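Local atomic coordinates of beta-galactosidase (PDB entry 6Y2K), a protein that hydrolyses terminal beta-D-galactosyl residues from beta-galactosides as a cold-active, hexameric glycoside hydrolase of family GH42. Residues 458-468 / 480-489; 515-523 / 571-579. All coordinates share one frame; numbering follows the deposited sequence.

Contacts 1 and 2 both lie in the trimerisation domain of the chain, away from the TIM barrel, and both pack against the same mixed sheet, with centres about 15 Å apart. Both are largely buried, though contact 1 reaches the surface at Asn459 and Glu466. Contact 1 works inside a beta-alpha-beta unit and mixes leucine packing with side-chain to backbone hydrogen bonds and a bridging water. Contact 2, between segments farther apart in sequence, lays 515-523 over the hairpin 571-579 by leucine methyls set against rings, a methionine sulfur and hairpin backbone. Strand 490-493 runs beside strand 576-579, and Arg575 NH1 donates to the backbone oxygens of Tyr487 and Gly489, so the two contacts touch directly.

Contact 1: 458-468 / 480-489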
loop_
_atom_site.group_PDB
_atom_site.type_symbol
_atom_site.label_atom_id
_atom_site.label_comp_id
_atom_site.label_asym_id
_atom_site.label_seq_id
_atom_site.Cartn_x
_atom_site.Cartn_y
_atom_site.Cartn_z
ATOM N N SER A 458 -44.208 8.284 -12.816
ATOM C CA SER A 458 -44.911 8.862 -11.674
ATOM C C SER A 458 -46.437 8.872 -11.811
ATOM O O SER A 458 -47.139 8.934 -10.799
ATOM C CB SER A 458 -44.380 10.256 -11.347
ATOM O OG SER A 458 -44.495 11.114 -12.454
ATOM N N ASN A 459 -46.949 8.769 -13.038
ATOM C CA ASN A 459 -48.400 8.643 -13.260
ATOM C C ASN A 459 -48.922 7.195 -13.322
ATOM O O ASN A 459 -50.084 6.975 -13.664
ATOM C CB ASN A 459 -48.810 9.415 -14.518
ATOM C CG ASN A 459 -48.238 8.823 -15.798
ATOM O OD1 ASN A 459 -47.452 7.869 -15.783
ATOM N ND2 ASN A 459 -48.634 9.400 -16.924
ATOM N N ALA A 460 -48.083 6.210 -13.002
ATOM C CA ALA A 460 -48.498 4.810 -13.089
ATOM C C ALA A 460 -49.517 4.460 -11.998
ATOM O O ALA A 460 -49.415 4.962 -10.869
ATOM C CB ALA A 460 -47.289 3.890 -12.980
ATOM N N PRO A 461 -50.512 3.610 -12.330
ATOM C CA PRO A 461 -51.336 3.049 -11.253
ATOM C C PRO A 461 -50.496 2.122 -10.362
ATOM O O PRO A 461 -49.644 1.394 -10.864
ATOM C CB PRO A 461 -52.449 2.281 -11.987
ATOM C CG PRO A 461 -51.990 2.121 -13.391
ATOM C CD PRO A 461 -50.964 3.184 -13.670
ATOM N N LEU A 462 -50.741 2.184 -9.059
ATOM C CA LEU A 462 -49.883 1.566 -8.053
ATOM C C LEU A 462 -50.458 0.299 -7.408
ATOM O O LEU A 462 -49.731 -0.410 -6.709
ATOM C CB LEU A 462 -49.590 2.591 -6.963
ATOM C CG LEU A 462 -49.008 3.934 -7.407
ATOM C CD1 LEU A 462 -48.887 4.864 -6.206
ATOM C CD2 LEU A 462 -47.664 3.753 -8.092
ATOM N N ASP A 463 -51.734 0.000 -7.660
ATOM C CA ASP A 463 -52.449 -1.071 -6.945
ATOM C C ASP A 463 -51.870 -2.485 -7.101
ATOM O O ASP A 463 -52.072 -3.324 -6.222
ATOM C CB ASP A 463 -53.943 -1.075 -7.325
ATOM C CG ASP A 463 -54.175 -1.339 -8.805
ATOM O OD1 ASP A 463 -54.084 -0.382 -9.603
ATOM O OD2 ASP A 463 -54.439 -2.502 -9.177
ATOM N N MET A 464 -51.156 -2.750 -8.198
ATOM C CA MET A 464 -50.549 -4.063 -8.426
ATOM C C MET A 464 -49.186 -4.289 -7.733
ATOM O O MET A 464 -48.592 -5.355 -7.921
ATOM C CB MET A 464 -50.427 -4.344 -9.935
ATOM C CG MET A 464 -49.401 -3.504 -10.700
ATOM S SD MET A 464 -49.881 -1.770 -10.907
ATOM C CE MET A 464 -51.119 -1.922 -12.200
ATOM N N TYR A 465 -48.691 -3.313 -6.962
ATOM C CA TYR A 465 -47.389 -3.423 -6.279
ATOM C C TYR A 465 -47.521 -3.494 -4.754
ATOM O O TYR A 465 -48.226 -2.693 -4.136
ATOM C CB TYR A 465 -46.478 -2.246 -6.680
ATOM C CG TYR A 465 -46.316 -2.129 -8.176
ATOM C CD1 TYR A 465 -45.727 -3.156 -8.905
ATOM C CD2 TYR A 465 -46.791 -1.014 -8.874
ATOM C CE1 TYR A 465 -45.590 -3.073 -10.281
ATOM C CE2 TYR A 465 -46.653 -0.920 -10.254
ATOM C CZ TYR A 465 -46.054 -1.953 -10.951
ATOM O OH TYR A 465 -45.918 -1.893 -12.312
ATOM N N GLU A 466 -46.823 -4.460 -4.161
ATOM C CA GLU A 466 -46.776 -4.635 -2.710
ATOM C C GLU A 466 -45.737 -3.740 -2.041
ATOM O O GLU A 466 -45.924 -3.330 -0.896
ATOM C CB GLU A 466 -46.485 -6.097 -2.366
ATOM C CG GLU A 466 -47.526 -7.078 -2.877
ATOM C CD GLU A 466 -48.917 -6.830 -2.306
ATOM O OE1 GLU A 466 -49.076 -6.182 -1.240
ATOM O OE2 GLU A 466 -49.870 -7.285 -2.944
ATOM N N LEU A 467 -44.654 -3.447 -2.758
ATOM C CA LEU A 467 -43.603 -2.534 -2.301
ATOM C C LEU A 467 -43.313 -1.503 -3.390
ATOM O O LEU A 467 -43.127 -1.860 -4.550
ATOM C CB LEU A 467 -42.336 -3.328 -1.988
ATOM C CG LEU A 467 -41.081 -2.554 -1.577
ATOM C CD1 LEU A 467 -41.297 -1.774 -0.285
ATOM C CD2 LEU A 467 -39.911 -3.517 -1.443
ATOM N N LEU A 468 -43.265 -0.237 -2.993
ATOM C CA LEU A 468 -43.061 0.889 -3.897
ATOM C C LEU A 468 -41.926 1.750 -3.361
ATOM O O LEU A 468 -41.994 2.207 -2.220
ATOM C CB LEU A 468 -44.338 1.733 -3.977
ATOM C CG LEU A 468 -44.304 3.032 -4.796
ATOM C CD1 LEU A 468 -43.895 2.770 -6.233
ATOM C CD2 LEU A 468 -45.658 3.722 -4.762
ATOM N N LEU A 480 -50.027 12.723 -7.876
ATOM C CA LEU A 480 -49.194 11.669 -7.300
ATOM C C LEU A 480 -49.409 11.576 -5.791
ATOM O O LEU A 480 -49.551 10.478 -5.265
ATOM C CB LEU A 480 -47.703 11.858 -7.613
ATOM C CG LEU A 480 -46.760 10.844 -6.933
ATOM C CD1 LEU A 480 -47.159 9.407 -7.256
ATOM C CD2 LEU A 480 -45.316 11.102 -7.325
ATOM N N GLN A 481 -49.463 12.706 -5.092
ATOM C CA GLN A 481 -49.682 12.655 -3.641
ATOM C C GLN A 481 -51.008 11.964 -3.272
ATOM O O GLN A 481 -51.054 11.200 -2.304
ATOM C CB GLN A 481 -49.585 14.037 -2.984
ATOM C CG GLN A 481 -49.523 13.992 -1.455
ATOM C CD GLN A 481 -48.369 13.148 -0.922
ATOM O OE1 GLN A 481 -47.226 13.285 -1.371
ATOM N NE2 GLN A 481 -48.665 12.271 0.039
ATOM N N ASN A 482 -52.062 12.212 -4.054
ATOM C CA ASN A 482 -53.350 11.514 -3.866
ATOM C C ASN A 482 -53.211 10.001 -4.033
ATOM O O ASN A 482 -53.734 9.240 -3.216
ATOM C CB ASN A 482 -54.417 12.028 -4.842
ATOM C CG ASN A 482 -54.875 13.436 -4.527
ATOM O OD1 ASN A 482 -54.895 13.862 -3.368
ATOM N ND2 ASN A 482 -55.258 14.174 -5.570
ATOM N N ARG A 483 -52.503 9.575 -5.079
ATOM C CA ARG A 483 -52.224 8.152 -5.290
ATOM C C ARG A 483 -51.407 7.547 -4.136
ATOM O O ARG A 483 -51.680 6.428 -3.713
ATOM C CB ARG A 483 -51.523 7.908 -6.631
ATOM C CG ARG A 483 -52.424 8.100 -7.852
ATOM C CD ARG A 483 -51.767 7.613 -9.140
ATOM N NE ARG A 483 -50.632 8.454 -9.528
ATOM C CZ ARG A 483 -50.710 9.633 -10.154
ATOM N NH1 ARG A 483 -49.595 10.301 -10.453
ATOM N NH2 ARG A 483 -51.890 10.168 -10.485
ATOM N N LEU A 484 -50.430 8.293 -3.618
ATOM C CA LEU A 484 -49.651 7.834 -2.459
ATOM C C LEU A 484 -50.507 7.733 -1.203
ATOM O O LEU A 484 -50.377 6.761 -0.455
ATOM C CB LEU A 484 -48.435 8.727 -2.197
ATOM C CG LEU A 484 -47.360 8.753 -3.297
ATOM C CD1 LEU A 484 -46.268 9.748 -2.931
ATOM C CD2 LEU A 484 -46.770 7.376 -3.541
ATOM N N ASN A 485 -51.391 8.710 -0.992
ATOM C CA ASN A 485 -52.293 8.706 0.175
ATOM C C ASN A 485 -53.199 7.467 0.232
ATOM O O ASN A 485 -53.457 6.945 1.313
ATOM C CB ASN A 485 -53.158 9.980 0.207
ATOM C CG ASN A 485 -52.360 11.234 0.546
ATOM O OD1 ASN A 485 -51.291 11.171 1.165
ATOM N ND2 ASN A 485 -52.886 12.388 0.142
ATOM N N SER A 486 -53.658 6.994 -0.924
ATOM C CA SER A 486 -54.551 5.832 -0.981
ATOM C C SER A 486 -53.829 4.494 -1.219
ATOM O O SER A 486 -54.450 3.441 -1.089
ATOM C CB SER A 486 -55.619 6.051 -2.053
ATOM O OG SER A 486 -55.035 6.100 -3.342
ATOM N N TYR A 487 -52.534 4.531 -1.556
ATOM C CA TYR A 487 -51.760 3.315 -1.827
ATOM C C TYR A 487 -51.775 2.403 -0.604
ATOM O O TYR A 487 -51.561 2.863 0.524
ATOM C CB TYR A 487 -50.319 3.681 -2.239
ATOM C CG TYR A 487 -49.376 2.518 -2.447
ATOM C CD1 TYR A 487 -49.610 1.563 -3.432
ATOM C CD2 TYR A 487 -48.225 2.387 -1.665
ATOM C CE1 TYR A 487 -48.734 0.502 -3.621
ATOM C CE2 TYR A 487 -47.343 1.337 -1.846
ATOM C CZ TYR A 487 -47.598 0.398 -2.819
ATOM O OH TYR A 487 -46.722 -0.633 -2.979
ATOM N N GLN A 488 -52.069 1.123 -0.837
ATOM C CA GLN A 488 -52.238 0.129 0.231
ATOM C C GLN A 488 -50.995 -0.741 0.487
ATOM O O GLN A 488 -50.965 -1.479 1.469
ATOM C CB GLN A 488 -53.443 -0.777 -0.081
ATOM C CG GLN A 488 -54.789 -0.047 -0.091
ATOM C CD GLN A 488 -55.087 0.657 1.226
ATOM O OE1 GLN A 488 -55.367 0.012 2.245
ATOM N NE2 GLN A 488 -55.055 1.983 1.210
ATOM N N GLY A 489 -49.985 -0.662 -0.383
ATOM C CA GLY A 489 -48.737 -1.409 -0.182
ATOM C C GLY A 489 -47.769 -0.680 0.744
ATOM O O GLY A 489 -48.167 0.221 1.497
HETATM O O HOH W 1 -48.282 6.949 -9.427
#
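This contact belongs to the beta-alpha-beta unit formed by strand 467-470, helix 478-486 and strand 490-493: the loop leading into the first strand packs against the helix and the residues just after it. Tyr487, the first residue to leave helical geometry, does most of the work. A chi1 of 175° swings its ring away from its own backbone N and across to the 462-465 turn and strand residue Leu468. Tyr487 OH donates to Tyr465 O at 2.8 Å, arriving well above the carbonyl plane. Tyr487 CD1 meets Leu462 CB at 3.7 Å, and Leu462 O lies at the ring edge. Leu468 CD2 lies over a face, 4.2 Å from the Tyr487 ring centroid in a CH-pi contact, while Gly489 N sits over the opposite face. A phenylalanine here would probably keep this packing but leave the Tyr465 carbonyl without its hydroxyl donor. Nearer the helix, the leucines continue the apolar layer: Leu468 CD2 touches Leu484 CD2 at 4.0 Å, and Leu462 CD1 rests on Arg483 CB. The Arg483 chain bends at chi3 (-68°) and brings NH1 to Ser458 O at 2.8 Å, with Asn459 CA over one guanidinium face and Leu480 CA over the other. Arg483 NE donates to a water at 2.8 Å, and that water donates in turn to Ser458 O and Ala460 O. Arg483 thus holds two loop carbonyls, Ser458 O directly and Ala460 O through the water: the polar grip across this contact falls on main-chain carbonyls, while leucine side chains supply much of the apolar part.

Contact 2: 515-523 / 571-579; sequences LASLLPLTV and MGEGRHYYL
Leu521 and Tyr578 meet where 515-523 lies over the beta hairpin of strands 568-573 and 576-579, which turns through a type II' turn from Glu573 to His576. Beyond CB, a chi1 of 61° tucks Leu521 CG between N and C of its own backbone, and the fork divides over the tyrosine. Leu521 CD2 drops to Tyr578 CB at 3.6 Å and also touches Met571 SD at 4.0 Å, so it meets side chains from both hairpin strands. CD1 sits farther out over the ring face, nearest Tyr578 CD2 and CE2, and 4.2 Å from the Tyr578 centroid in a CH-pi contact. Ile553 and Thr555 of strand 549-555 also pack on Leu521, and Glu551 of that strand accepts the hydrogen bond of the Tyr578 hydroxyl. Leu515 CD2 adds a contact at Tyr578 CD1, and its side chain reaches helix 478-486 as well, through Gln481 and Leu484. Leu519 sets its two methyls against the hairpin backbone, its CD2 3.6 Å from His576 O and its CD1 against Tyr577 O, so here a methyl pair covers peptide groups rather than a ring. Everything that crosses this interface is apolar or van der Waals contact. At the turn end, Leu518 crosses His576 at about a right angle: its CD2 stands 3.7 Å from the imidazole centroid, 19° off the ring normal, while Arg575 CB lies over the opposite face.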
loop_
_atom_site.group_PDB
_atom_site.type_symbol
_atom_site.label_atom_id
_atom_site.label_comp_id
_atom_site.label_asym_id
_atom_site.label_seq_id
_atom_site.Cartn_x
_atom_site.Cartn_y
_atom_site.Cartn_z
ATOM N N LEU A 515 -45.420 15.289 0.669
ATOM C CA LEU A 515 -45.297 14.014 1.388
ATOM C C LEU A 515 -45.404 14.160 2.913
ATOM O O LEU A 515 -45.678 13.182 3.595
ATOM C CB LEU A 515 -43.957 13.334 1.041
ATOM C CG LEU A 515 -43.795 11.848 1.384
ATOM C CD1 LEU A 515 -44.494 10.975 0.351
ATOM C CD2 LEU A 515 -42.326 11.463 1.477
ATOM N N ALA A 516 -45.170 15.358 3.446
ATOM C CA ALA A 516 -45.172 15.579 4.894
ATOM C C ALA A 516 -46.478 15.209 5.608
ATOM O O ALA A 516 -46.438 14.836 6.776
ATOM C CB ALA A 516 -44.794 17.020 5.225
ATOM N N SER A 517 -47.620 15.315 4.934
ATOM C CA SER A 517 -48.890 14.861 5.521
ATOM C C SER A 517 -48.901 13.342 5.739
ATOM O O SER A 517 -49.457 12.873 6.722
ATOM C CB SER A 517 -50.094 15.297 4.667
ATOM O OG SER A 517 -50.026 14.761 3.353
ATOM N N LEU A 518 -48.262 12.591 4.841
ATOM C CA LEU A 518 -48.158 11.126 4.947
ATOM C C LEU A 518 -47.019 10.694 5.887
ATOM O O LEU A 518 -47.136 9.712 6.631
ATOM C CB LEU A 518 -47.892 10.523 3.558
ATOM C CG LEU A 518 -48.777 9.416 2.978
ATOM C CD1 LEU A 518 -47.983 8.643 1.934
ATOM C CD2 LEU A 518 -49.386 8.478 4.014
ATOM N N LEU A 519 -45.896 11.404 5.790
ATOM C CA LEU A 519 -44.681 11.096 6.534
ATOM C C LEU A 519 -44.226 12.366 7.243
ATOM O O LEU A 519 -43.469 13.151 6.674
ATOM C CB LEU A 519 -43.607 10.579 5.569
ATOM C CG LEU A 519 -43.728 9.087 5.253
ATOM C CD1 LEU A 519 -43.097 8.712 3.918
ATOM C CD2 LEU A 519 -43.100 8.285 6.380
ATOM N N PRO A 520 -44.728 12.605 8.476
ATOM C CA PRO A 520 -44.430 13.885 9.130
ATOM C C PRO A 520 -42.968 14.034 9.586
ATOM O O PRO A 520 -42.556 13.480 10.608
ATOM C CB PRO A 520 -45.410 13.925 10.311
ATOM C CG PRO A 520 -45.768 12.499 10.571
ATOM C CD PRO A 520 -45.705 11.806 9.240
ATOM N N LEU A 521 -42.210 14.791 8.800
ATOM C CA LEU A 521 -40.832 15.146 9.124
ATOM C C LEU A 521 -40.461 16.445 8.419
ATOM O O LEU A 521 -41.162 16.873 7.497
ATOM C CB LEU A 521 -39.898 14.014 8.695
ATOM C CG LEU A 521 -39.878 13.679 7.196
ATOM C CD1 LEU A 521 -38.608 14.208 6.546
ATOM C CD2 LEU A 521 -39.993 12.185 6.970
ATOM N N THR A 522 -39.368 17.064 8.859
ATOM C CA THR A 522 -38.870 18.293 8.266
ATOM C C THR A 522 -37.379 18.151 7.969
ATOM O O THR A 522 -36.605 17.841 8.867
ATOM C CB THR A 522 -39.093 19.490 9.210
ATOM O OG1 THR A 522 -40.494 19.635 9.467
ATOM C CG2 THR A 522 -38.563 20.793 8.594
ATOM N N VAL A 523 -36.988 18.371 6.715
ATOM C CA VAL A 523 -35.574 18.469 6.357
ATOM C C VAL A 523 -35.147 19.894 6.656
ATOM O O VAL A 523 -35.490 20.830 5.930
ATOM C CB VAL A 523 -35.300 18.145 4.874
ATOM C CG1 VAL A 523 -33.806 18.283 4.551
ATOM C CG2 VAL A 523 -35.804 16.748 4.535
ATOM N N MET A 571 -36.643 6.386 8.747
ATOM C CA MET A 571 -37.706 6.589 9.733
ATOM C C MET A 571 -39.050 6.205 9.157
ATOM O O MET A 571 -39.276 6.323 7.951
ATOM C CB MET A 571 -37.737 8.058 10.193
ATOM C CG MET A 571 -38.051 9.083 9.091
ATOM S SD MET A 571 -36.957 10.516 9.026
ATOM C CE MET A 571 -35.419 9.747 8.518
ATOM N N GLY A 572 -39.949 5.771 10.027
ATOM C CA GLY A 572 -41.291 5.391 9.613
ATOM C C GLY A 572 -41.914 4.333 10.497
ATOM O O GLY A 572 -41.328 3.904 11.491
ATOM N N GLU A 573 -43.114 3.917 10.107
ATOM C CA GLU A 573 -43.885 2.920 10.839
ATOM C C GLU A 573 -45.022 2.464 9.950
ATOM O O GLU A 573 -45.390 3.168 8.993
ATOM C CB GLU A 573 -44.436 3.500 12.154
ATOM C CG GLU A 573 -45.391 4.679 11.984
ATOM C CD GLU A 573 -45.701 5.405 13.287
ATOM O OE1 GLU A 573 -45.348 4.893 14.370
ATOM O OE2 GLU A 573 -46.303 6.502 13.224
ATOM N N GLY A 574 -45.579 1.301 10.277
ATOM C CA GLY A 574 -46.645 0.701 9.485
ATOM C C GLY A 574 -46.164 0.438 8.065
ATOM O O GLY A 574 -45.240 -0.361 7.855
ATOM N N ARG A 575 -46.774 1.137 7.109
ATOM C CA ARG A 575 -46.498 0.944 5.687
ATOM C C ARG A 575 -45.793 2.135 5.005
ATOM O O ARG A 575 -45.653 2.129 3.783
ATOM C CB ARG A 575 -47.810 0.633 4.951
ATOM C CG ARG A 575 -48.525 -0.624 5.438
ATOM C CD ARG A 575 -49.714 -0.983 4.547
ATOM N NE ARG A 575 -50.830 -0.041 4.704
ATOM C CZ ARG A 575 -51.077 1.041 3.950
ATOM N NH1 ARG A 575 -50.302 1.391 2.915
ATOM N NH2 ARG A 575 -52.138 1.800 4.239
ATOM N N HIS A 576 -45.345 3.134 5.768
ATOM C CA HIS A 576 -44.725 4.337 5.191
ATOM C C HIS A 576 -43.360 4.634 5.819
ATOM O O HIS A 576 -43.244 4.729 7.039
ATOM C CB HIS A 576 -45.657 5.540 5.356
ATOM C CG HIS A 576 -47.045 5.295 4.848
ATOM N ND1 HIS A 576 -48.077 4.877 5.662
ATOM C CD2 HIS A 576 -47.564 5.381 3.599
ATOM C CE1 HIS A 576 -49.173 4.728 4.939
ATOM N NE2 HIS A 576 -48.890 5.027 3.683
ATOM N N TYR A 577 -42.337 4.785 4.970
ATOM C CA TYR A 577 -40.954 5.033 5.411
ATOM C C TYR A 577 -40.296 6.118 4.562
ATOM O O TYR A 577 -40.596 6.240 3.373
ATOM C CB TYR A 577 -40.138 3.728 5.354
ATOM C CG TYR A 577 -40.754 2.650 6.222
ATOM C CD1 TYR A 577 -41.822 1.879 5.756
ATOM C CD2 TYR A 577 -40.315 2.444 7.528
ATOM C CE1 TYR A 577 -42.420 0.921 6.561
ATOM C CE2 TYR A 577 -40.895 1.481 8.342
ATOM C CZ TYR A 577 -41.948 0.724 7.853
ATOM O OH TYR A 577 -42.540 -0.227 8.653
ATOM N N TYR A 578 -39.442 6.917 5.202
ATOM C CA TYR A 578 -38.623 7.935 4.548
ATOM C C TYR A 578 -37.135 7.692 4.848
ATOM O O TYR A 578 -36.755 7.469 6.005
ATOM C CB TYR A 578 -38.994 9.352 5.015
ATOM C CG TYR A 578 -38.196 10.426 4.300
ATOM C CD1 TYR A 578 -38.549 10.838 3.020
ATOM C CD2 TYR A 578 -37.056 10.995 4.883
ATOM C CE1 TYR A 578 -37.799 11.797 2.345
ATOM C CE2 TYR A 578 -36.310 11.965 4.218
ATOM C CZ TYR A 578 -36.682 12.357 2.947
ATOM O OH TYR A 578 -35.960 13.313 2.262
ATOM N N LEU A 579 -36.312 7.775 3.801
ATOM C CA LEU A 579 -34.860 7.668 3.902
ATOM C C LEU A 579 -34.257 9.022 3.540
ATOM O O LEU A 579 -34.508 9.533 2.454
ATOM C CB LEU A 579 -34.361 6.578 2.948
ATOM C CG LEU A 579 -32.851 6.401 2.706
ATOM C CD1 LEU A 579 -32.127 6.035 3.992
ATOM C CD2 LEU A 579 -32.620 5.346 1.637
#